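Local coordinates for protein multicopper oxidase (Pseudomonas thermotolerans, PDB 6VOW) that probably acts as a laccase-like multicopper oxidase, taking electrons from phenolic substrates at one copper and passing them to a copper cluster that reduces dioxygen to water, at residues A[167-172]-A[209-214]; A[199-204]-A[288-293]; A[378-383]-A[435-440]; A[390-395]-A[451-456]. One frame throughout, in Å; residues are numbered along the deposited sequence. Where two conformers were deposited one is given.

Along the chain, contacts 1 and 2 come first and their segments alternate: 167-172, then 199-204, 209-214 and 288-293. Contact 1 closes a loop of 36 residues and contact 2 one of 83, so the two loops cross; both join the six-stranded sheet holding 165-174 and 200-203 to the five-stranded sheet holding 210-214 and 288-296. After both have closed, 378-383, 390-395, 435-440 and 451-456 repeat the crossing order. Contact 3 joins the two sheets of the C-terminal sandwich, whereas contact 4 spans next-but-one strands around 433-439 in the copper-binding sheet. The two pairs lie on opposite sides of the chain's centre.

Contact 1 (A[167-172]-A[209-214]); sequences LSLSLK and PTLELP
Leu167 lays its CD2 methyl across two leucines of the facing strand. Its CD2 is 3.7 Å from CD2 of Leu213, while the same Leu167 methyl lies 4.1 Å from CB of Leu211, so it rests against the base of one side chain and the end of the other. Both crossings are oblique. Leu167 gets there with CG opposite its backbone N (chi1 -173°), a setting that carries the isobutyl group out from the strand and into the apolar layer between the two sheets. Leu169 meets Leu211 in a different way: the two reach toward each other tip to tip, Leu169 CD1 standing 3.9 Å from Leu211 CD1. That Leu211 methyl also touches CG and the other methyl of Leu169, and so sits over the whole branched end. The bond from CA to CB of Leu169 does not aim at the partner strand; the end of the chain swings over to it, with chi1 away from a staggered minimum. The strand axes approach to 10.0 Å and run nearly antiparallel, at 159°, a separation bridged by side chains alone. Around these leucines, Leu221 and Leu223 of strand 218-225 and Leu293 of strand 288-296 continue the same apolar layer. On the other face of strand 167-172, Ser168 OG bonds to Glu70. Interlocking leucines between two facing, nearly aligned sheets are the core of a beta sandwich, here in the middle one of the cupredoxin-like domains from which laccase-type multicopper oxidases are built.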
loop_
_atom_site.group_PDB
_atom_site.type_symbol
_atom_site.label_atom_id
_atom_site.label_comp_id
_atom_site.label_asym_id
_atom_site.label_seq_id
_atom_site.Cartn_x
_atom_site.Cartn_y
_atom_site.Cartn_z
ATOM N N LEU A 167 13.739 -8.028 -5.711
ATOM C CA LEU A 167 13.698 -8.354 -4.316
ATOM C C LEU A 167 12.510 -7.612 -3.735
ATOM O O LEU A 167 12.369 -6.419 -3.963
ATOM C CB LEU A 167 14.948 -7.797 -3.671
ATOM C CG LEU A 167 15.175 -8.186 -2.242
ATOM C CD1 LEU A 167 15.345 -9.705 -2.111
ATOM C CD2 LEU A 167 16.423 -7.470 -1.791
ATOM N N SER A 168 11.686 -8.326 -3.003
ATOM C CA SER A 168 10.560 -7.754 -2.318
ATOM C C SER A 168 10.917 -7.380 -0.879
ATOM O O SER A 168 11.461 -8.206 -0.135
ATOM C CB SER A 168 9.404 -8.739 -2.268
ATOM O OG SER A 168 8.908 -8.970 -3.569
ATOM N N LEU A 169 10.596 -6.133 -0.495
ATOM C CA LEU A 169 10.871 -5.541 0.880
ATOM C C LEU A 169 9.598 -5.035 1.463
ATOM O O LEU A 169 9.072 -4.057 0.970
ATOM C CB LEU A 169 11.868 -4.367 0.829
ATOM C CG LEU A 169 13.291 -4.851 1.066
ATOM C CD1 LEU A 169 13.637 -6.071 0.251
ATOM C CD2 LEU A 169 14.240 -3.751 0.728
ATOM N N SER A 170 9.099 -5.729 2.471
ATOM C CA SER A 170 7.835 -5.354 3.119
ATOM C C SER A 170 8.165 -4.742 4.468
ATOM O O SER A 170 8.685 -5.413 5.345
ATOM C CB SER A 170 6.934 -6.583 3.299
ATOM O OG SER A 170 6.411 -7.046 2.051
ATOM N N LEU A 171 7.904 -3.448 4.574
ATOM C CA LEU A 171 8.155 -2.699 5.790
ATOM C C LEU A 171 6.982 -2.741 6.726
ATOM O O LEU A 171 5.871 -2.503 6.332
ATOM C CB LEU A 171 8.332 -1.243 5.428
ATOM C CG LEU A 171 9.586 -1.034 4.569
ATOM C CD1 LEU A 171 9.566 0.333 3.909
ATOM C CD2 LEU A 171 10.747 -1.140 5.504
ATOM N N LYS A 172 7.275 -2.979 7.992
ATOM C CA LYS A 172 6.264 -2.917 9.017
ATOM C C LYS A 172 6.880 -2.500 10.348
ATOM O O LYS A 172 7.936 -3.040 10.788
ATOM C CB LYS A 172 5.513 -4.256 9.142
ATOM C CG LYS A 172 4.247 -4.109 9.959
ATOM C CD LYS A 172 3.439 -5.363 9.978
ATOM C CE LYS A 172 1.975 -4.964 10.028
ATOM N NZ LYS A 172 1.580 -4.415 11.340
ATOM N N PRO A 209 17.449 -6.422 8.439
ATOM C CA PRO A 209 18.162 -7.560 7.863
ATOM C C PRO A 209 19.238 -7.115 6.870
ATOM O O PRO A 209 19.271 -5.967 6.421
ATOM C CB PRO A 209 17.057 -8.334 7.187
ATOM C CG PRO A 209 16.175 -7.270 6.659
ATOM C CD PRO A 209 16.178 -6.204 7.750
ATOM N N THR A 210 20.160 -8.026 6.592
ATOM C CA THR A 210 21.169 -7.859 5.575
ATOM C C THR A 210 20.628 -8.672 4.415
ATOM O O THR A 210 20.392 -9.869 4.546
ATOM C CB THR A 210 22.551 -8.333 6.067
ATOM O OG1 THR A 210 22.539 -9.747 6.300
ATOM C CG2 THR A 210 22.892 -7.651 7.369
ATOM N N LEU A 211 20.355 -8.010 3.307
ATOM C CA LEU A 211 19.899 -8.694 2.095
ATOM C C LEU A 211 20.976 -8.773 1.052
ATOM O O LEU A 211 21.538 -7.748 0.642
ATOM C CB LEU A 211 18.734 -7.942 1.519
ATOM C CG LEU A 211 17.736 -7.757 2.677
ATOM C CD1 LEU A 211 16.896 -6.554 2.317
ATOM C CD2 LEU A 211 16.903 -9.025 2.965
ATOM N N GLU A 212 21.262 -9.976 0.601
ATOM C CA GLU A 212 22.296 -10.184 -0.386
ATOM C C GLU A 212 21.748 -9.901 -1.791
ATOM O O GLU A 212 20.614 -10.282 -2.132
ATOM C CB GLU A 212 22.938 -11.590 -0.233
ATOM C CG GLU A 212 23.898 -11.674 0.984
ATOM C CD GLU A 212 24.601 -13.033 1.187
ATOM O OE1 GLU A 212 24.663 -13.837 0.228
ATOM O OE2 GLU A 212 25.123 -13.302 2.310
ATOM N N LEU A 213 22.547 -9.182 -2.579
ATOM C CA LEU A 213 22.260 -8.837 -3.958
ATOM C C LEU A 213 23.548 -9.043 -4.815
ATOM O O LEU A 213 24.651 -8.783 -4.311
ATOM C CB LEU A 213 21.836 -7.364 -4.039
ATOM C CG LEU A 213 20.575 -6.908 -3.366
ATOM C CD1 LEU A 213 20.492 -5.426 -3.458
ATOM C CD2 LEU A 213 19.362 -7.529 -4.061
ATOM N N PRO A 214 23.409 -9.460 -6.109
ATOM C CA PRO A 214 24.580 -9.687 -6.982
ATOM C C PRO A 214 25.270 -8.424 -7.513
ATOM O O PRO A 214 24.592 -7.529 -8.065
ATOM C CB PRO A 214 24.006 -10.491 -8.145
ATOM C CG PRO A 214 22.568 -10.198 -8.175
ATOM C CD PRO A 214 22.149 -9.838 -6.776
#

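Contact 2 (A[199-204]-A[288-293]); sequences RLTTVN and LRLATL
Thr201 and Leu290 make the tightest apolar touch here: Thr201 CG2 and Leu290 CD2 are only 3.3 Å apart, closer than methyl groups usually settle, and this exact spacing is doubtful. The two side chains pass at a slant. The leucine's first bond does not point at strand 200-203, but its far end bends over to the threonine. Val203 adds looser apolar contacts, its CG2 lying 4.3 Å from Leu290 CB and equally far from Ala291 CB. That branch stands beside the valine's backbone N, turned to the corner where the chain changes direction, while CG1 takes the place opposite N (chi1 158°).

A second kind of contact sets carbon against a backbone carbonyl. Val203 CG2 comes within 3.6 Å of Leu290 O, which Pro209 also approaches through its CD. Polar bonding belongs to the flanks: Thr201 turns its hydroxyl away from the leucine and bonds to Thr173 OG1, so one side chain serves both the apolar seam and its own sheet.

Both segments carry a classic beta bulge, Arg199 and Leu200 opposite Trp174, and Leu290 and Ala291 opposite Leu283. Strand 200-203 is the outermost of its sheet, paired with strand 165-174, whose Leu171 packs on both Val203 and Leu290; strand 288-296 runs between 210-214 and 280-285 in the sheet that faces it.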
loop_
_atom_site.group_PDB
_atom_site.type_symbol
_atom_site.label_atom_id
_atom_site.label_comp_id
_atom_site.label_asym_id
_atom_site.label_seq_id
_atom_site.Cartn_x
_atom_site.Cartn_y
_atom_site.Cartn_z
ATOM N N ARG A 199 6.719 0.602 17.422
ATOM C CA ARG A 199 8.020 0.722 17.928
ATOM C C ARG A 199 9.078 -0.052 17.074
ATOM O O ARG A 199 10.169 0.427 16.886
ATOM C CB ARG A 199 7.984 0.201 19.338
ATOM C CG ARG A 199 9.332 0.363 20.070
ATOM C CD ARG A 199 9.249 -0.341 21.421
ATOM N NE ARG A 199 9.301 -1.807 21.301
ATOM C CZ ARG A 199 10.395 -2.519 21.004
ATOM N NH1 ARG A 199 11.553 -1.913 20.729
ATOM N NH2 ARG A 199 10.332 -3.858 20.926
ATOM N N LEU A 200 8.750 -1.226 16.559
ATOM C CA LEU A 200 9.784 -2.137 16.015
ATOM C C LEU A 200 9.667 -2.302 14.484
ATOM O O LEU A 200 8.715 -2.954 13.924
ATOM C CB LEU A 200 9.787 -3.477 16.740
ATOM C CG LEU A 200 10.904 -4.419 16.257
ATOM C CD1 LEU A 200 12.282 -3.777 16.350
ATOM C CD2 LEU A 200 10.864 -5.750 17.025
ATOM N N THR A 201 10.636 -1.710 13.802
ATOM C CA THR A 201 10.609 -1.682 12.339
ATOM C C THR A 201 11.245 -2.961 11.879
ATOM O O THR A 201 12.157 -3.479 12.505
ATOM C CB THR A 201 11.306 -0.451 11.802
ATOM O OG1 THR A 201 10.524 0.701 12.166
ATOM C CG2 THR A 201 11.372 -0.474 10.338
ATOM N N THR A 202 10.659 -3.519 10.845
ATOM C CA THR A 202 11.092 -4.764 10.279
ATOM C C THR A 202 10.947 -4.606 8.757
ATOM O O THR A 202 10.146 -3.833 8.232
ATOM C CB THR A 202 10.201 -5.942 10.694
ATOM O OG1 THR A 202 8.850 -5.609 10.419
ATOM C CG2 THR A 202 10.358 -6.378 12.190
ATOM N N VAL A 203 11.779 -5.356 8.084
ATOM C CA VAL A 203 11.724 -5.560 6.662
ATOM C C VAL A 203 11.563 -7.022 6.539
ATOM O O VAL A 203 12.456 -7.766 6.994
ATOM C CB VAL A 203 13.027 -5.127 5.986
ATOM C CG1 VAL A 203 13.190 -5.800 4.641
ATOM C CG2 VAL A 203 12.997 -3.633 5.781
ATOM N N ASN A 204 10.442 -7.426 5.936
ATOM C CA ASN A 204 10.103 -8.870 5.790
ATOM C C ASN A 204 10.145 -9.591 7.121
ATOM O O ASN A 204 10.720 -10.665 7.250
ATOM C CB ASN A 204 11.067 -9.526 4.761
ATOM C CG ASN A 204 10.990 -8.866 3.371
ATOM O OD1 ASN A 204 10.019 -8.221 3.033
ATOM N ND2 ASN A 204 12.015 -9.031 2.573
ATOM N N LEU A 288 18.042 5.991 10.344
ATOM C CA LEU A 288 17.875 4.657 10.880
ATOM C C LEU A 288 17.963 3.647 9.735
ATOM O O LEU A 288 17.254 3.791 8.736
ATOM C CB LEU A 288 16.494 4.555 11.565
ATOM C CG LEU A 288 16.264 5.516 12.725
ATOM C CD1 LEU A 288 14.827 5.376 13.190
ATOM C CD2 LEU A 288 17.271 5.255 13.874
ATOM N N ARG A 289 18.776 2.610 9.918
ATOM C CA ARG A 289 18.845 1.512 8.953
ATOM C C ARG A 289 17.603 0.664 9.079
ATOM O O ARG A 289 17.263 0.191 10.156
ATOM C CB ARG A 289 20.016 0.577 9.195
ATOM C CG ARG A 289 21.369 1.184 9.180
ATOM C CD ARG A 289 22.173 0.436 10.275
ATOM N NE ARG A 289 23.169 -0.500 9.761
ATOM C CZ ARG A 289 23.821 -1.380 10.494
ATOM N NH1 ARG A 289 23.545 -1.536 11.773
ATOM N NH2 ARG A 289 24.722 -2.181 9.924
ATOM N N LEU A 290 16.977 0.465 7.937
ATOM C CA LEU A 290 15.863 -0.462 7.744
ATOM C C LEU A 290 16.420 -1.827 7.332
ATOM O O LEU A 290 15.953 -2.878 7.741
ATOM C CB LEU A 290 15.034 0.083 6.613
ATOM C CG LEU A 290 14.239 1.349 6.926
ATOM C CD1 LEU A 290 13.532 1.927 5.674
ATOM C CD2 LEU A 290 13.302 0.977 8.050
ATOM N N ALA A 291 17.456 -1.783 6.535
ATOM C CA ALA A 291 18.065 -2.947 5.955
ATOM C C ALA A 291 19.388 -2.512 5.407
ATOM O O ALA A 291 19.596 -1.367 5.067
ATOM C CB ALA A 291 17.218 -3.518 4.805
ATOM N N THR A 292 20.229 -3.503 5.278
ATOM C CA THR A 292 21.487 -3.458 4.665
ATOM C C THR A 292 21.504 -4.374 3.402
ATOM O O THR A 292 21.193 -5.543 3.490
ATOM C CB THR A 292 22.511 -3.940 5.712
ATOM O OG1 THR A 292 22.459 -3.068 6.838
ATOM C CG2 THR A 292 23.802 -3.835 5.191
ATOM N N LEU A 293 21.981 -3.822 2.298
ATOM C CA LEU A 293 22.104 -4.493 1.019
ATOM C C LEU A 293 23.555 -4.749 0.824
ATOM O O LEU A 293 24.314 -3.807 0.630
ATOM C CB LEU A 293 21.630 -3.579 -0.104
ATOM C CG LEU A 293 20.216 -3.074 0.034
ATOM C CD1 LEU A 293 19.966 -2.291 -1.224
ATOM C CD2 LEU A 293 19.198 -4.172 0.194
#

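Contact 3 (A[378-383]-A[435-440]); sequences FELRNL and WMFHCH. With CU (copper (II) ion), chain D; C2O (Cu-O-Cu linkage), chain B.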
loop_
_atom_site.group_PDB
_atom_site.type_symbol
_atom_site.label_atom_id
_atom_site.label_comp_id
_atom_site.label_asym_id
_atom_site.label_seq_id
_atom_site.Cartn_x
_atom_site.Cartn_y
_atom_site.Cartn_z
ATOM N N PHE A 378 -10.281 15.887 -8.230
ATOM C CA PHE A 378 -10.410 15.964 -6.787
ATOM C C PHE A 378 -9.331 16.923 -6.300
ATOM O O PHE A 378 -8.128 16.680 -6.514
ATOM C CB PHE A 378 -10.182 14.597 -6.146
ATOM C CG PHE A 378 -11.328 13.642 -6.294
ATOM C CD1 PHE A 378 -12.310 13.758 -7.294
ATOM C CD2 PHE A 378 -11.427 12.594 -5.415
ATOM C CE1 PHE A 378 -13.352 12.828 -7.385
ATOM C CE2 PHE A 378 -12.441 11.679 -5.504
ATOM C CZ PHE A 378 -13.417 11.793 -6.477
ATOM N N GLU A 379 -9.776 18.027 -5.696
ATOM C CA GLU A 379 -8.922 18.892 -4.940
ATOM C C GLU A 379 -8.858 18.312 -3.550
ATOM O O GLU A 379 -9.879 18.175 -2.868
ATOM C CB GLU A 379 -9.450 20.318 -4.862
ATOM C CG GLU A 379 -8.360 21.289 -4.360
ATOM C CD GLU A 379 -8.851 22.716 -4.106
ATOM O OE1 GLU A 379 -9.613 22.908 -3.114
ATOM O OE2 GLU A 379 -8.453 23.651 -4.868
ATOM N N LEU A 380 -7.670 17.967 -3.121
ATOM C CA LEU A 380 -7.466 17.360 -1.808
ATOM C C LEU A 380 -6.863 18.428 -0.921
ATOM O O LEU A 380 -5.753 18.806 -1.176
ATOM C CB LEU A 380 -6.490 16.183 -1.943
ATOM C CG LEU A 380 -6.873 15.100 -2.946
ATOM C CD1 LEU A 380 -5.873 13.992 -2.850
ATOM C CD2 LEU A 380 -8.204 14.524 -2.600
ATOM N N ARG A 381 -7.624 18.946 0.063
ATOM C CA ARG A 381 -7.200 20.038 0.996
ATOM C C ARG A 381 -6.949 19.459 2.410
ATOM O O ARG A 381 -7.880 19.028 3.082
ATOM C CB ARG A 381 -8.270 21.173 1.125
ATOM C CG ARG A 381 -8.722 21.741 -0.216
ATOM C CD ARG A 381 -9.993 22.560 -0.084
ATOM N NE ARG A 381 -9.734 23.711 0.770
ATOM C CZ ARG A 381 -10.645 24.364 1.463
ATOM N NH1 ARG A 381 -11.935 24.025 1.413
ATOM N NH2 ARG A 381 -10.260 25.378 2.218
ATOM N N ASN A 382 -5.699 19.442 2.862
ATOM C CA ASN A 382 -5.386 19.014 4.249
ATOM C C ASN A 382 -5.450 20.305 5.052
ATOM O O ASN A 382 -4.550 21.176 4.955
ATOM C CB ASN A 382 -4.006 18.392 4.293
ATOM C CG ASN A 382 -3.674 17.652 5.604
ATOM O OD1 ASN A 382 -4.444 17.610 6.545
ATOM N ND2 ASN A 382 -2.473 17.066 5.651
ATOM N N LEU A 383 -6.533 20.449 5.818
ATOM C CA LEU A 383 -6.689 21.562 6.750
ATOM C C LEU A 383 -6.141 21.195 8.128
ATOM O O LEU A 383 -6.821 21.370 9.150
ATOM C CB LEU A 383 -8.152 21.968 6.846
ATOM C CG LEU A 383 -8.895 22.165 5.523
ATOM C CD1 LEU A 383 -10.316 22.623 5.844
ATOM C CD2 LEU A 383 -8.191 23.140 4.596
ATOM N N TRP A 435 -16.967 3.201 -3.538
ATOM C CA TRP A 435 -15.556 3.003 -3.185
ATOM C C TRP A 435 -15.134 3.857 -2.007
ATOM O O TRP A 435 -15.297 5.077 -2.011
ATOM C CB TRP A 435 -14.689 3.418 -4.360
ATOM C CG TRP A 435 -15.183 2.809 -5.514
ATOM C CD1 TRP A 435 -16.046 3.346 -6.416
ATOM C CD2 TRP A 435 -15.007 1.463 -5.869
ATOM N NE1 TRP A 435 -16.385 2.411 -7.352
ATOM C CE2 TRP A 435 -15.752 1.239 -7.042
ATOM C CE3 TRP A 435 -14.268 0.429 -5.345
ATOM C CZ2 TRP A 435 -15.724 0.020 -7.727
ATOM C CZ3 TRP A 435 -14.281 -0.812 -6.045
ATOM C CH2 TRP A 435 -14.996 -0.981 -7.208
ATOM N N MET A 436 -14.537 3.201 -1.041
ATOM C CA MET A 436 -13.925 3.883 0.095
ATOM C C MET A 436 -12.787 4.804 -0.322
ATOM O O MET A 436 -11.958 4.508 -1.206
ATOM C CB MET A 436 -13.381 2.906 1.156
ATOM C CG MET A 436 -14.376 1.888 1.708
ATOM S SD MET A 436 -15.920 2.643 2.335
ATOM C CE MET A 436 -16.900 2.879 0.836
ATOM N N PHE A 437 -12.747 5.888 0.419
ATOM C CA PHE A 437 -11.853 6.983 0.199
ATOM C C PHE A 437 -11.409 7.445 1.559
ATOM O O PHE A 437 -12.200 7.922 2.328
ATOM C CB PHE A 437 -12.603 8.051 -0.490
ATOM C CG PHE A 437 -11.807 9.241 -0.817
ATOM C CD1 PHE A 437 -10.570 9.143 -1.388
ATOM C CD2 PHE A 437 -12.372 10.503 -0.642
ATOM C CE1 PHE A 437 -9.858 10.280 -1.731
ATOM C CE2 PHE A 437 -11.685 11.650 -1.009
ATOM C CZ PHE A 437 -10.418 11.530 -1.560
ATOM N N HIS A 438 -10.165 7.176 1.866
ATOM C CA HIS A 438 -9.750 7.313 3.226
ATOM C C HIS A 438 -8.231 7.513 3.428
ATOM O O HIS A 438 -7.363 7.219 2.556
ATOM C CB HIS A 438 -10.315 6.148 4.046
ATOM C CG HIS A 438 -9.596 4.873 3.795
ATOM N ND1 HIS A 438 -8.385 4.596 4.367
ATOM C CD2 HIS A 438 -9.840 3.864 2.932
ATOM C CE1 HIS A 438 -7.939 3.441 3.931
ATOM N NE2 HIS A 438 -8.805 2.982 3.064
ATOM N N CYS A 439 -7.899 8.047 4.613
ATOM C CA CYS A 439 -6.521 8.171 4.983
ATOM C C CYS A 439 -6.109 6.756 5.315
ATOM O O CYS A 439 -6.882 5.990 5.949
ATOM C CB CYS A 439 -6.306 9.062 6.197
ATOM S SG CYS A 439 -4.620 8.859 6.825
ATOM N N HIS A 440 -4.912 6.385 4.882
ATOM C CA HIS A 440 -4.420 5.001 5.123
ATOM C C HIS A 440 -3.550 4.820 6.415
ATOM O O HIS A 440 -2.844 3.786 6.621
ATOM C CB HIS A 440 -3.772 4.477 3.849
ATOM C CG HIS A 440 -4.044 3.009 3.631
ATOM N ND1 HIS A 440 -3.479 2.039 4.433
ATOM C CD2 HIS A 440 -4.891 2.363 2.785
ATOM C CE1 HIS A 440 -3.955 0.858 4.074
ATOM N NE2 HIS A 440 -4.792 1.025 3.059
HETATM CU CU CU D . -4.471 10.614 8.171
HETATM CU CU2 C2O B . -5.002 -0.508 1.700
HETATM CU CU3 C2O B . -9.323 0.989 2.178
HETATM O O1 C2O B . -7.116 0.392 1.916
#
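Phe378 and Phe437 form the dense part of the contact, a T-shaped pair in which the edge of Phe378 is directed at the face of Phe437. Their centroids are 5.8 Å apart and their planes meet at 69°. Leu380 comes at the same ring from its rim: Leu380 CD2 lies in the ring plane, 3.9 Å from Phe437 CZ. Phe437 reaches both because its CG stands opposite the backbone N (chi1 -179°), sending the ring out between the sheets, while the nearest CA atoms, of Leu380 and Phe437, remain 11.4 Å apart. The reverse face of strand 378-382 is looser and partly exposed, with Glu379 OE1 and Arg381 NE in a long salt bridge of 4.0 Å.

Beyond Phe437 the copper ligands follow directly. Cys439 SG binds one copper at 2.2 Å, together with His388 and His444, while His438 and His440 hold the two coppers of the oxygen-bridged pair through NE2. His438 ND1 donates to Cys439 O at 2.6 Å, nearly straight but from above the carbonyl plane. This His-Cys-His sequence therefore links the Cys439-bound copper, the type 1 site by its ligands, to the cluster by the short covalent and hydrogen-bonded route along which laccases are understood to pass electrons.

Contact 4 (A[390-395]-A[451-456]); sequences IHLHGM and AAIEVA. With CU (copper (II) ion), chain C; C2O (Cu-O-Cu linkage), chain B.
Leu392 and Ile453 meet methyl to methyl, Leu392 CD1 lying 3.8 Å from Ile453 CD1 with the two side chains crossing at about a right angle. Met395 supplies the second apolar touch: its SD is 3.7 Å from Val455 CG2, and its CE stays close to the same methyl. The methionine chain is bent at chi2 and chi3, so sulfur and terminal methyl both come up against one branch of the valine, at an oblique crossing. Leu427, on strand 422-428 of the facing sheet, packs on both Leu392 and Met395.

Leu392 and Ile453 bridge the two strands that flank 433-439 in one sheet of a cupredoxin-like domain, and Met395 adds its contact from the turn just past the end of strand 388-392. Main-chain hydrogen bonds tie each segment to that middle strand, Ala451 N to Phe437 O and His391 N to His438 O. Residues 391-394 are the His-X-His-Gly copper-binding signature of multicopper oxidases, and Gly394 turns with a positive phi (84°).

Metal bonds occupy the other face of segment 390-395. His391 NE2 binds a single copper at 2.0 Å, one that stands beside the oxygen-bridged pair, with His94 as its second protein ligand, probably the type 2 site. His393 NE2 lies 2.2 Å from CU3 of the oxygen-bridged pair, a copper shared with His138 and His438. Each ring is fixed from behind through ND1, which hydrogen-bonds to Thr414 OG1 in His391 and to Asp105 OD2 in His393.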
loop_
_atom_site.group_PDB
_atom_site.type_symbol
_atom_site.label_atom_id
_atom_site.label_comp_id
_atom_site.label_asym_id
_atom_site.label_seq_id
_atom_site.Cartn_x
_atom_site.Cartn_y
_atom_site.Cartn_z
ATOM N N ILE A 390 -3.703 9.534 1.482
ATOM C CA ILE A 390 -5.072 9.487 1.139
ATOM C C ILE A 390 -5.216 8.527 0.022
ATOM O O ILE A 390 -4.614 8.714 -1.061
ATOM C CB ILE A 390 -5.586 10.802 0.668
ATOM C CG1 ILE A 390 -5.481 11.870 1.817
ATOM C CG2 ILE A 390 -7.032 10.617 0.148
ATOM C CD1 ILE A 390 -6.487 11.785 2.909
ATOM N N HIS A 391 -6.104 7.588 0.237
ATOM C CA HIS A 391 -6.260 6.473 -0.687
ATOM C C HIS A 391 -7.690 6.333 -1.243
ATOM O O HIS A 391 -8.669 6.576 -0.550
ATOM C CB HIS A 391 -5.823 5.284 0.110
ATOM C CG HIS A 391 -6.090 4.002 -0.547
ATOM N ND1 HIS A 391 -5.387 3.576 -1.652
ATOM C CD2 HIS A 391 -6.948 3.006 -0.235
ATOM C CE1 HIS A 391 -5.829 2.385 -2.021
ATOM N NE2 HIS A 391 -6.763 2.020 -1.176
ATOM N N LEU A 392 -7.826 5.976 -2.503
ATOM C CA LEU A 392 -9.146 5.730 -3.115
ATOM C C LEU A 392 -9.184 4.286 -3.589
ATOM O O LEU A 392 -8.308 3.865 -4.298
ATOM C CB LEU A 392 -9.281 6.617 -4.305
ATOM C CG LEU A 392 -10.575 6.558 -5.047
ATOM C CD1 LEU A 392 -11.772 6.769 -4.086
ATOM C CD2 LEU A 392 -10.478 7.613 -6.094
ATOM N N HIS A 393 -10.227 3.557 -3.217
ATOM C CA HIS A 393 -10.464 2.271 -3.744
ATOM C C HIS A 393 -10.963 2.329 -5.143
ATOM O O HIS A 393 -11.577 3.355 -5.569
ATOM C CB HIS A 393 -11.602 1.697 -3.028
ATOM C CG HIS A 393 -11.276 1.311 -1.675
ATOM N ND1 HIS A 393 -11.809 0.191 -1.090
ATOM C CD2 HIS A 393 -10.403 1.841 -0.797
ATOM C CE1 HIS A 393 -11.277 0.037 0.100
ATOM N NE2 HIS A 393 -10.425 1.028 0.285
ATOM N N GLY A 394 -10.747 1.202 -5.835
ATOM C CA GLY A 394 -11.475 0.917 -7.059
ATOM C C GLY A 394 -10.926 1.521 -8.291
ATOM O O GLY A 394 -11.240 1.054 -9.360
ATOM N N MET A 395 -10.145 2.576 -8.106
ATOM C CA MET A 395 -9.762 3.480 -9.126
ATOM C C MET A 395 -8.383 4.006 -8.878
ATOM O O MET A 395 -7.863 3.999 -7.777
ATOM C CB MET A 395 -10.714 4.638 -9.157
ATOM C CG MET A 395 -11.880 4.419 -10.117
ATOM S SD MET A 395 -13.519 4.818 -9.493
ATOM C CE MET A 395 -13.382 6.484 -8.905
ATOM N N ALA A 451 -14.539 8.245 3.722
ATOM C CA ALA A 451 -15.794 8.484 3.114
ATOM C C ALA A 451 -15.984 7.467 2.016
ATOM O O ALA A 451 -15.130 6.618 1.752
ATOM C CB ALA A 451 -15.805 9.873 2.578
ATOM N N ALA A 452 -17.144 7.519 1.417
ATOM C CA ALA A 452 -17.487 6.634 0.351
ATOM C C ALA A 452 -17.894 7.492 -0.861
ATOM O O ALA A 452 -18.603 8.505 -0.728
ATOM C CB ALA A 452 -18.606 5.711 0.797
ATOM N N ILE A 453 -17.371 7.112 -2.027
ATOM C CA ILE A 453 -17.675 7.779 -3.302
ATOM C C ILE A 453 -18.382 6.750 -4.151
ATOM O O ILE A 453 -17.784 5.706 -4.493
ATOM C CB ILE A 453 -16.409 8.237 -4.008
ATOM C CG1 ILE A 453 -15.769 9.384 -3.205
ATOM C CG2 ILE A 453 -16.729 8.628 -5.454
ATOM C CD1 ILE A 453 -14.333 9.581 -3.519
ATOM N N GLU A 454 -19.647 7.034 -4.478
ATOM C CA GLU A 454 -20.454 6.151 -5.331
ATOM C C GLU A 454 -20.154 6.473 -6.810
ATOM O O GLU A 454 -20.233 7.658 -7.215
ATOM C CB GLU A 454 -21.953 6.309 -5.032
ATOM C CG GLU A 454 -22.812 5.312 -5.810
ATOM C CD GLU A 454 -24.281 5.347 -5.495
ATOM O OE1 GLU A 454 -24.636 5.585 -4.327
ATOM O OE2 GLU A 454 -25.078 5.086 -6.416
ATOM N N VAL A 455 -19.717 5.450 -7.551
ATOM C CA VAL A 455 -19.645 5.429 -9.019
ATOM C C VAL A 455 -20.862 4.629 -9.467
ATOM O O VAL A 455 -20.845 3.407 -9.535
ATOM C CB VAL A 455 -18.377 4.742 -9.593
ATOM C CG1 VAL A 455 -18.296 4.920 -11.132
ATOM C CG2 VAL A 455 -17.139 5.357 -9.030
ATOM N N ALA A 456 -21.955 5.627 -10.678
ATOM C CA ALA A 456 -23.077 4.958 -11.326
ATOM C C ALA A 456 -23.588 5.703 -12.537
ATOM O O ALA A 456 -22.792 6.090 -13.373
ATOM C CB ALA A 456 -24.205 4.682 -10.343
HETATM CU CU CU C . -7.524 0.201 -1.096
HETATM CU CU2 C2O B . -5.002 -0.508 1.700
HETATM CU CU3 C2O B . -9.323 0.989 2.178
HETATM O O1 C2O B . -7.116 0.392 1.916
#